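Low molecular weight phosphotyrosine protein phosphatase (Vibrio cholerae, PDB 6U1P) probably removes phosphate from protein tyrosines, as part of the tyrosine phosphoregulatory system that controls exopolysaccharide biosynthesis and biofilm formation. Local coordinates at the interface of chains A and B. Numbering follows the deposited sequence. Chains: chain A/B, Low molecular weight phosphotyrosine protein phosphatase.

Contact 1 and contact 2 are neighbouring parts of one dimer interface, with centres about 9 Å apart. Both use helix 126-152 of chain B and helix 18-32 of chain A, and A:Ile25 belongs to both. Contact 1 adds helix 54-62 and A:Tyr63; contact 2 adds the 3-10 helix 112-115. The long helix of B therefore runs across the body of A, consistent with an exchange of C-terminal helices. The two-fold symmetry repeats both contacts with the chains swapped. Each centre lies about 8 Å from A:Arg18 and 13 Å from A:Cys12, both among the predicted active-site residues.

Contact 1: the interface of chains A and B. Residues chain A 21, 25, 59, 63; chain B 134-135, 138-139.
A:Met21 and B:Ala138 meet at the apolar centre. The methionine methyl CE lies 3.6 Å from the methyl CB of B:Ala138. The A:Met21 side chain runs out nearly straight and then bends at its last torsion (chi3 92°). That bend points CE at helix 126-152 of B. The same methyl also reaches the backbone carbonyl of B:Phe134, one turn earlier. Beside it, A:Ala59 on helix 54-62 sets its CB 3.8 Å from CB of B:Phe134. The phenyl ring of B:Phe134 turns away from A:Ala59, so its CB makes this contact. A:Ile25 is more distant, with CD1 4.0 Å from the B:Ala138 carbonyl O.

Further out, A:Tyr63 lies against the B helix and buries 68 Å² there. Its ring carbon CD2 is 3.9 Å from CB of B:Ala138, which lies beyond the rim and off the ring plane, on the B:Leu139 side. B:Leu139 comes over one face, with CD2 3.7 Å above the ring plane and shifted toward the rim. B:Gln135 lies at the ring edge, where its CA is in the ring plane. The backbone O of B:Gln135 sits off the plane, 3.2 Å from CE2 of A:Tyr63.

At the polar rim, carbon groups and the backbone O of B:Gln135 border the phenol OH of A:Tyr63. CD1 of B:Leu139 and CB of B:Gln135 each lie 3.6 Å from OH of A:Tyr63. Beyond CG, the B:Gln135 chain stays extended and carries its amide away from the apolar centre.

The site fits one helix of B against two helices of A and the loop residue A:Tyr63. It probably helps hold the dimer together close to the catalytic loop.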
loop_
_atom_site.group_PDB
_atom_site.type_symbol
_atom_site.label_atom_id
_atom_site.label_comp_id
_atom_site.label_asym_id
_atom_site.label_seq_id
_atom_site.Cartn_x
_atom_site.Cartn_y
_atom_site.Cartn_z
ATOM N N MET A 21 0.384 -12.902 7.402
ATOM C CA MET A 21 -1.039 -13.175 7.247
ATOM C C MET A 21 -1.300 -14.667 7.308
ATOM O O MET A 21 -2.206 -15.128 8.013
ATOM C CB MET A 21 -1.559 -12.605 5.934
ATOM C CG MET A 21 -1.718 -11.088 5.987
ATOM S SD MET A 21 -2.150 -10.425 4.352
ATOM C CE MET A 21 -3.919 -10.426 4.458
ATOM N N ILE A 25 -3.585 -16.748 10.036
ATOM C CA ILE A 25 -4.737 -17.519 9.607
ATOM C C ILE A 25 -4.539 -18.997 9.931
ATOM O O ILE A 25 -5.451 -19.665 10.435
ATOM C CB ILE A 25 -5.007 -17.292 8.112
ATOM C CG1 ILE A 25 -5.607 -15.906 7.908
ATOM C CG2 ILE A 25 -5.937 -18.414 7.579
ATOM C CD1 ILE A 25 -5.698 -15.479 6.463
ATOM N N ALA A 59 -6.423 -5.847 7.143
ATOM C CA ALA A 59 -7.125 -6.757 6.252
ATOM C C ALA A 59 -7.502 -8.050 6.976
ATOM O O ALA A 59 -8.542 -8.649 6.679
ATOM C CB ALA A 59 -6.268 -7.033 5.022
ATOM N N TYR A 63 -11.682 -9.435 8.040
ATOM C CA TYR A 63 -12.278 -10.752 7.885
ATOM C C TYR A 63 -12.461 -11.473 9.222
ATOM O O TYR A 63 -12.681 -12.691 9.243
ATOM C CB TYR A 63 -11.452 -11.585 6.896
ATOM C CG TYR A 63 -11.671 -11.102 5.479
ATOM C CD1 TYR A 63 -12.925 -11.229 4.858
ATOM C CD2 TYR A 63 -10.661 -10.452 4.788
ATOM C CE1 TYR A 63 -13.151 -10.745 3.564
ATOM C CE2 TYR A 63 -10.873 -9.970 3.500
ATOM C CZ TYR A 63 -12.115 -10.118 2.893
ATOM O OH TYR A 63 -12.302 -9.629 1.623
ATOM N N PHE B 134 -5.185 -6.138 -0.443
ATOM C CA PHE B 134 -4.806 -6.879 0.761
ATOM C C PHE B 134 -5.935 -7.800 1.214
ATOM O O PHE B 134 -5.689 -8.924 1.667
ATOM C CB PHE B 134 -4.405 -5.912 1.883
ATOM C CG PHE B 134 -2.963 -5.462 1.804
ATOM C CD1 PHE B 134 -2.574 -4.453 0.932
ATOM C CD2 PHE B 134 -1.997 -6.061 2.577
ATOM C CE1 PHE B 134 -1.252 -4.073 0.839
ATOM C CE2 PHE B 134 -0.678 -5.669 2.496
ATOM C CZ PHE B 134 -0.303 -4.678 1.634
ATOM N N GLN B 135 -7.173 -7.311 1.083
ATOM C CA GLN B 135 -8.376 -8.098 1.463
ATOM C C GLN B 135 -8.490 -9.298 0.517
ATOM O O GLN B 135 -8.913 -10.377 0.977
ATOM C CB GLN B 135 -9.629 -7.223 1.396
ATOM C CG GLN B 135 -9.711 -6.189 2.510
ATOM C CD GLN B 135 -10.866 -5.236 2.319
ATOM O OE1 GLN B 135 -11.503 -5.205 1.269
ATOM N NE2 GLN B 135 -11.143 -4.445 3.343
ATOM N N ALA B 138 -5.870 -11.917 1.585
ATOM C CA ALA B 138 -6.364 -12.643 2.742
ATOM C C ALA B 138 -7.237 -13.808 2.307
ATOM O O ALA B 138 -7.032 -14.941 2.752
ATOM C CB ALA B 138 -7.136 -11.703 3.662
ATOM N N LEU B 139 -8.177 -13.565 1.388
ATOM C CA LEU B 139 -9.087 -14.639 0.979
ATOM C C LEU B 139 -8.335 -15.767 0.289
ATOM O O LEU B 139 -8.566 -16.945 0.589
ATOM C CB LEU B 139 -10.187 -14.109 0.052
ATOM C CG LEU B 139 -11.187 -13.089 0.604
ATOM C CD1 LEU B 139 -12.054 -12.527 -0.521
ATOM C CD2 LEU B 139 -12.060 -13.758 1.670
#

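Contact 2: the interface of chains A and B. Residues chain A 22, 25-26, 29, 112; chain B 141-142, 145.
Helix 18-32 and the 3-10 helix 112-115 of chain A meet the later part of helix 126-152 of chain B, where B:Ala145 rests against A:Ile25 and A:Leu26. The methyl CB of B:Ala145 is 3.7 Å from CG2 of A:Ile25. CB of B:Ala145 is also 3.7 Å from CD2 of A:Leu26. The small alanine probably allows the helices to come close here. B:Ala145 has 46 Å² hidden, the largest value in this patch.

One turn earlier, B:Ile141 uses its branch methyl CG2. This methyl lies 3.6 Å from CA of A:Ala22 and also touches the alanine CB. CD1 of A:Ile25 approaches the same methyl from further off. The A:Ile25 and B:Ile141 side chains cross obliquely.

A:Phe112 adds an aromatic edge. Its ring stands anti to the backbone N (chi1 -178°), which carries it toward the B helix. The backbone O of B:Ile141 lies at the ring edge and in the ring plane, 3.4 Å from CE2 of A:Phe112. CZ of the same ring packs 3.9 Å from CA of B:Ala145.

At the outer side, A:Lys29 and B:Glu142 carry opposite charges. NZ of the lysine and the carboxylate OE2 of the glutamate are 4.5 Å apart, so they do not touch. The opposite charges may attract weakly, but the groups are not in salt-bridge contact.

In the fold, helix 18-32 starts at A:Arg18, the last residue of the CX5R phosphate-binding loop. A:Phe112 directly follows strand 109-111. The B helix thus packs on chain A between the helix leaving the catalytic loop and the end of that strand.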
loop_
_atom_site.group_PDB
_atom_site.type_symbol
_atom_site.label_atom_id
_atom_site.label_comp_id
_atom_site.label_asym_id
_atom_site.label_seq_id
_atom_site.Cartn_x
_atom_site.Cartn_y
_atom_site.Cartn_z
ATOM N N ALA A 22 -0.514 -15.437 6.563
ATOM C CA ALA A 22 -0.673 -16.872 6.586
ATOM C C ALA A 22 -0.408 -17.430 7.981
ATOM O O ALA A 22 -1.117 -18.332 8.438
ATOM C CB ALA A 22 0.258 -17.501 5.555
ATOM N N ILE A 25 -3.585 -16.748 10.036
ATOM C CA ILE A 25 -4.737 -17.519 9.607
ATOM C C ILE A 25 -4.539 -18.997 9.931
ATOM O O ILE A 25 -5.451 -19.665 10.435
ATOM C CB ILE A 25 -5.007 -17.292 8.112
ATOM C CG1 ILE A 25 -5.607 -15.906 7.908
ATOM C CG2 ILE A 25 -5.937 -18.414 7.579
ATOM C CD1 ILE A 25 -5.698 -15.479 6.463
ATOM N N LEU A 26 -3.341 -19.523 9.673
ATOM C CA LEU A 26 -3.055 -20.914 9.999
ATOM C C LEU A 26 -3.202 -21.167 11.489
ATOM O O LEU A 26 -3.820 -22.154 11.906
ATOM C CB LEU A 26 -1.650 -21.286 9.538
ATOM C CG LEU A 26 -1.528 -21.728 8.085
ATOM C CD1 LEU A 26 -0.048 -21.927 7.722
ATOM C CD2 LEU A 26 -2.284 -23.019 7.876
ATOM N N LYS A 29 -6.845 -21.579 12.391
ATOM C CA LYS A 29 -7.458 -22.835 11.973
ATOM C C LYS A 29 -6.896 -24.026 12.736
ATOM O O LYS A 29 -7.627 -24.992 13.000
ATOM C CB LYS A 29 -7.274 -23.024 10.466
ATOM C CG LYS A 29 -7.795 -21.824 9.680
ATOM C CD LYS A 29 -8.790 -22.230 8.640
ATOM C CE LYS A 29 -9.718 -21.077 8.226
ATOM N NZ LYS A 29 -10.361 -20.339 9.346
ATOM N N PHE A 112 2.880 -22.324 -1.019
ATOM C CA PHE A 112 1.832 -22.238 -0.004
ATOM C C PHE A 112 0.511 -22.829 -0.511
ATOM O O PHE A 112 -0.187 -23.542 0.225
ATOM C CB PHE A 112 1.626 -20.778 0.442
ATOM C CG PHE A 112 0.580 -20.632 1.523
ATOM C CD1 PHE A 112 0.888 -20.927 2.839
ATOM C CD2 PHE A 112 -0.719 -20.241 1.212
ATOM C CE1 PHE A 112 -0.077 -20.830 3.835
ATOM C CE2 PHE A 112 -1.694 -20.127 2.197
ATOM C CZ PHE A 112 -1.380 -20.435 3.515
ATOM N N ILE B 141 -5.178 -16.534 0.726
ATOM C CA ILE B 141 -4.395 -17.239 1.736
ATOM C C ILE B 141 -5.299 -18.147 2.577
ATOM O O ILE B 141 -4.928 -19.277 2.926
ATOM C CB ILE B 141 -3.605 -16.242 2.602
ATOM C CG1 ILE B 141 -2.471 -15.602 1.785
ATOM C CG2 ILE B 141 -2.992 -16.948 3.823
ATOM C CD1 ILE B 141 -1.680 -14.495 2.560
ATOM N N GLU B 142 -6.497 -17.668 2.907
ATOM C CA GLU B 142 -7.422 -18.468 3.694
ATOM C C GLU B 142 -7.725 -19.779 2.988
ATOM O O GLU B 142 -7.616 -20.863 3.584
ATOM C CB GLU B 142 -8.696 -17.671 3.935
ATOM C CG GLU B 142 -9.634 -18.251 4.968
ATOM C CD GLU B 142 -10.855 -17.359 5.167
ATOM O OE1 GLU B 142 -11.460 -16.959 4.145
ATOM O OE2 GLU B 142 -11.195 -17.042 6.330
ATOM N N ALA B 145 -4.750 -21.952 3.325
ATOM C CA ALA B 145 -4.548 -22.453 4.682
ATOM C C ALA B 145 -5.441 -23.659 4.974
ATOM O O ALA B 145 -4.967 -24.666 5.519
ATOM C CB ALA B 145 -4.799 -21.332 5.696
#